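Local coordinates for protein putative laminarinase (Phanerochaete chrysosporium, PDB 2W39) that probably hydrolyses beta-1,3-linked glucans such as laminarin, as an extracellular beta-sandwich enzyme of glycosyl hydrolase family 16 from a white-rot fungus, at residues Phe18-Ile23 and Val72-Ile77. Numbering follows the deposited sequence.
Sequences FTHEAI and VRIRSI
Arg75 O accepts two hydrogen bonds, one from Thr19 N at 2.9 Å and one from a water that also links Thr19 OG1 to Arg75 NE. Arg75 N returns a bond to Thr19 O, completing an antiparallel hydrogen-bonded pair, and beyond it Glu21 N meets Arg73 O at 2.8 Å in an almost straight bond. On the Thr19 and Arg75 side of the sheet, the extended chain of Arg73 brings NE to Glu21 OE1 (2.9 Å); the oxygen lies in the guanidinium plane but is approached from above its own carboxylate. Ile23 CD1 covers one guanidinium face near the rim. Glu21 OE2 faces Arg75 NH1 through charge alone, and Glu107 bridges to both arginines. Arg73 NH2 also binds O6 of a bound glucose, so this network borders the sugar-binding cleft. On the other side Ile74 CG2 sits over the centre of the His20 ring, 3.5 Å from its centroid. The Phe18 ring lies face-on against Ser76 CA and CB, its CD2 touching Ile74 CD1; an alanine here would probably leave a gap beside Ser76 and Ile74. Strand 18-20 thus flanks strand 69-76, whose backbone also bonds to strand 246-253, while Ile74 packs against strand 51-55 of the other sheet.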
ATOM      1  N   PHE A  18     -10.683  10.568   5.889  1.00  6.53           N
ATOM      2  CA  PHE A  18      -9.938   9.460   6.508  1.00  6.46           C
ATOM      3  C   PHE A  18      -9.832   9.742   7.985  1.00  7.07           C
ATOM      4  O   PHE A  18      -9.966  10.884   8.404  1.00  8.42           O
ATOM      5  CB  PHE A  18      -8.507   9.376   5.950  1.00  6.52           C
ATOM      6  CG  PHE A  18      -8.402   8.725   4.587  1.00  5.53           C
ATOM      7  CD1 PHE A  18      -9.025   9.257   3.464  1.00  6.99           C
ATOM      8  CD2 PHE A  18      -7.642   7.564   4.431  1.00  5.84           C
ATOM      9  CE1 PHE A  18      -8.915   8.645   2.233  1.00  7.07           C
ATOM     10  CE2 PHE A  18      -7.515   6.941   3.192  1.00  6.27           C
ATOM     11  CZ  PHE A  18      -8.162   7.479   2.087  1.00  6.42           C
ATOM     12  N   THR A  19      -9.572   8.705   8.771  1.00  7.07           N
ATOM     13  CA  THR A  19      -9.122   8.884  10.138  1.00  7.98           C
ATOM     14  C   THR A  19      -7.703   8.335  10.255  1.00  7.29           C
ATOM     15  O   THR A  19      -7.230   7.590   9.393  1.00  7.75           O
ATOM     16  CB  THR A  19     -10.015   8.186  11.165  1.00  9.36           C
ATOM     17  OG1 THR A  19      -9.924   6.778  10.988  1.00 11.06           O
ATOM     18  CG2 THR A  19     -11.447   8.638  11.030  1.00 11.48           C
ATOM     19  N   HIS A  20      -7.009   8.745  11.303  1.00  6.54           N
ATOM     20  CA  HIS A  20      -5.750   8.124  11.685  1.00  6.58           C
ATOM     21  C   HIS A  20      -6.031   7.047  12.721  1.00  6.96           C
ATOM     22  O   HIS A  20      -6.717   7.286  13.726  1.00  9.25           O
ATOM     23  CB  HIS A  20      -4.815   9.168  12.298  1.00  7.03           C
ATOM     24  CG  HIS A  20      -4.216  10.126  11.315  1.00  7.22           C
ATOM     25  ND1 HIS A  20      -4.964  10.904  10.455  1.00  7.79           N
ATOM     26  CD2 HIS A  20      -2.922  10.470  11.098  1.00  7.58           C
ATOM     27  CE1 HIS A  20      -4.150  11.664   9.738  1.00  7.30           C
ATOM     28  NE2 HIS A  20      -2.906  11.430  10.114  1.00  8.19           N
ATOM     29  N   GLU A  21      -5.508   5.851  12.493  1.00  6.32           N
ATOM     30  CA  GLU A  21      -5.705   4.740  13.411  1.00  7.04           C
ATOM     31  C   GLU A  21      -4.585   4.748  14.444  1.00  6.99           C
ATOM     32  O   GLU A  21      -3.435   4.432  14.126  1.00  7.33           O
ATOM     33  CB  GLU A  21      -5.704   3.432  12.645  1.00  7.09           C
ATOM     34  CG  GLU A  21      -6.794   3.306  11.584  1.00  7.65           C
ATOM     35  CD  GLU A  21      -6.823   1.902  11.040  1.00  7.10           C
ATOM     36  OE1 GLU A  21      -6.167   1.639  10.010  1.00  7.31           O
ATOM     37  OE2 GLU A  21      -7.504   1.055  11.676  1.00  8.88           O
ATOM     38  N   ALA A  22      -4.928   5.102  15.683  1.00  7.60           N
ATOM     39  CA  ALA A  22      -3.960   5.100  16.772  1.00  8.43           C
ATOM     40  C   ALA A  22      -4.088   3.749  17.457  1.00  9.24           C
ATOM     41  O   ALA A  22      -4.743   3.602  18.497  1.00 11.23           O
ATOM     42  CB  ALA A  22      -4.246   6.242  17.721  1.00  9.65           C
ATOM     43  N   ILE A  23      -3.453   2.754  16.855  1.00  8.82           N
ATOM     44  CA  ILE A  23      -3.601   1.362  17.251  1.00  9.01           C
ATOM     45  C   ILE A  23      -2.239   0.746  17.456  1.00  8.90           C
ATOM     46  O   ILE A  23      -1.258   1.161  16.833  1.00  8.83           O
ATOM     47  CB  ILE A  23      -4.408   0.538  16.198  1.00  9.18           C
ATOM     48  CG1 ILE A  23      -3.695   0.494  14.827  1.00  9.08           C
ATOM     49  CG2 ILE A  23      -5.824   1.077  16.075  1.00 10.81           C
ATOM     50  CD1 ILE A  23      -4.350  -0.425  13.816  1.00 10.29           C
ATOM     51  N   VAL A  72       2.177   7.059  10.931  1.00  5.53           N
ATOM     52  CA  VAL A  72       0.741   7.153  10.732  1.00  5.60           C
ATOM     53  C   VAL A  72       0.210   5.996   9.896  1.00  5.45           C
ATOM     54  O   VAL A  72       0.908   5.449   9.025  1.00  5.72           O
ATOM     55  CB  VAL A  72       0.324   8.513  10.116  1.00  6.38           C
ATOM     56  CG1 VAL A  72       0.702   9.686  11.039  1.00  7.26           C
ATOM     57  CG2 VAL A  72       0.901   8.708   8.723  1.00  8.86           C
ATOM     58  N   ARG A  73      -1.059   5.677  10.147  1.00  5.05           N
ATOM     59  CA  ARG A  73      -1.839   4.681   9.420  1.00  5.38           C
ATOM     60  C   ARG A  73      -3.215   5.314   9.235  1.00  5.17           C
ATOM     61  O   ARG A  73      -3.962   5.472  10.202  1.00  6.23           O
ATOM     62  CB  ARG A  73      -1.912   3.391  10.236  1.00  5.47           C
ATOM     63  CG  ARG A  73      -2.875   2.344   9.669  1.00  5.17           C
ATOM     64  CD  ARG A  73      -2.635   1.009  10.295  1.00  7.41           C
ATOM     65  NE  ARG A  73      -3.736   0.073  10.060  1.00  5.93           N
ATOM     66  CZ  ARG A  73      -3.612  -1.254  10.040  1.00  5.64           C
ATOM     67  NH1 ARG A  73      -2.419  -1.832  10.082  1.00  6.96           N
ATOM     68  NH2 ARG A  73      -4.691  -2.011   9.905  1.00  6.51           N
ATOM     69  N   ILE A  74      -3.513   5.734   8.016  1.00  4.90           N
ATOM     70  CA  ILE A  74      -4.778   6.395   7.750  1.00  5.57           C
ATOM     71  C   ILE A  74      -5.728   5.455   7.054  1.00  5.21           C
ATOM     72  O   ILE A  74      -5.315   4.609   6.260  1.00  5.55           O
ATOM     73  CB  ILE A  74      -4.588   7.751   6.986  1.00  5.49           C
ATOM     74  CG1 ILE A  74      -4.095   7.592   5.524  1.00  5.47           C
ATOM     75  CG2 ILE A  74      -3.690   8.709   7.800  1.00  7.04           C
ATOM     76  CD1 ILE A  74      -4.245   8.860   4.697  1.00  6.57           C
ATOM     77  N   ARG A  75      -7.013   5.593   7.349  1.00  5.22           N
ATOM     78  CA  ARG A  75      -8.023   4.673   6.872  1.00  5.28           C
ATOM     79  C   ARG A  75      -9.223   5.467   6.366  1.00  5.28           C
ATOM     80  O   ARG A  75      -9.749   6.347   7.065  1.00  5.80           O
ATOM     81  CB  ARG A  75      -8.468   3.767   8.025  1.00  6.34           C
ATOM     82  CG  ARG A  75      -9.506   2.731   7.596  1.00  7.01           C
ATOM     83  CD  ARG A  75      -9.972   1.884   8.753  1.00  7.80           C
ATOM     84  NE  ARG A  75     -10.816   2.638   9.683  1.00  8.97           N
ATOM     85  CZ  ARG A  75     -11.307   2.143  10.811  1.00 10.80           C
ATOM     86  NH1 ARG A  75     -11.001   0.910  11.187  1.00 12.56           N
ATOM     87  NH2 ARG A  75     -12.102   2.887  11.568  1.00 13.49           N
ATOM     88  N   SER A  76      -9.692   5.153   5.163  1.00  5.01           N
ATOM     89  CA  SER A  76     -10.881   5.845   4.648  1.00  5.71           C
ATOM     90  C   SER A  76     -12.064   5.590   5.561  1.00  5.55           C
ATOM     91  O   SER A  76     -12.242   4.489   6.074  1.00  6.13           O
ATOM     92  CB  SER A  76     -11.218   5.420   3.212  1.00  5.91           C
ATOM     93  OG  SER A  76     -11.567   4.044   3.127  1.00  5.15           O
ATOM     94  N   ILE A  77     -12.906   6.599   5.731  1.00  6.16           N
ATOM     95  CA  ILE A  77     -14.139   6.413   6.493  1.00  6.86           C
ATOM     96  C   ILE A  77     -15.094   5.520   5.684  1.00  6.75           C
ATOM     97  O   ILE A  77     -15.726   4.618   6.230  1.00  7.73           O
ATOM     98  CB  ILE A  77     -14.756   7.775   6.884  1.00  8.06           C
ATOM     99  CG1 ILE A  77     -13.856   8.474   7.909  1.00  8.56           C
ATOM    100  CG2 ILE A  77     -16.173   7.588   7.446  1.00 10.22           C
ATOM    101  CD1 ILE A  77     -14.180   9.940   8.122  1.00 11.26           C
TER
HETATM  102  O   HOH W   1     -11.420   5.451   9.178  1.00 10.70           O
HETATM  103  O   HOH W   2      -1.953   6.478  12.725  1.00  7.12           O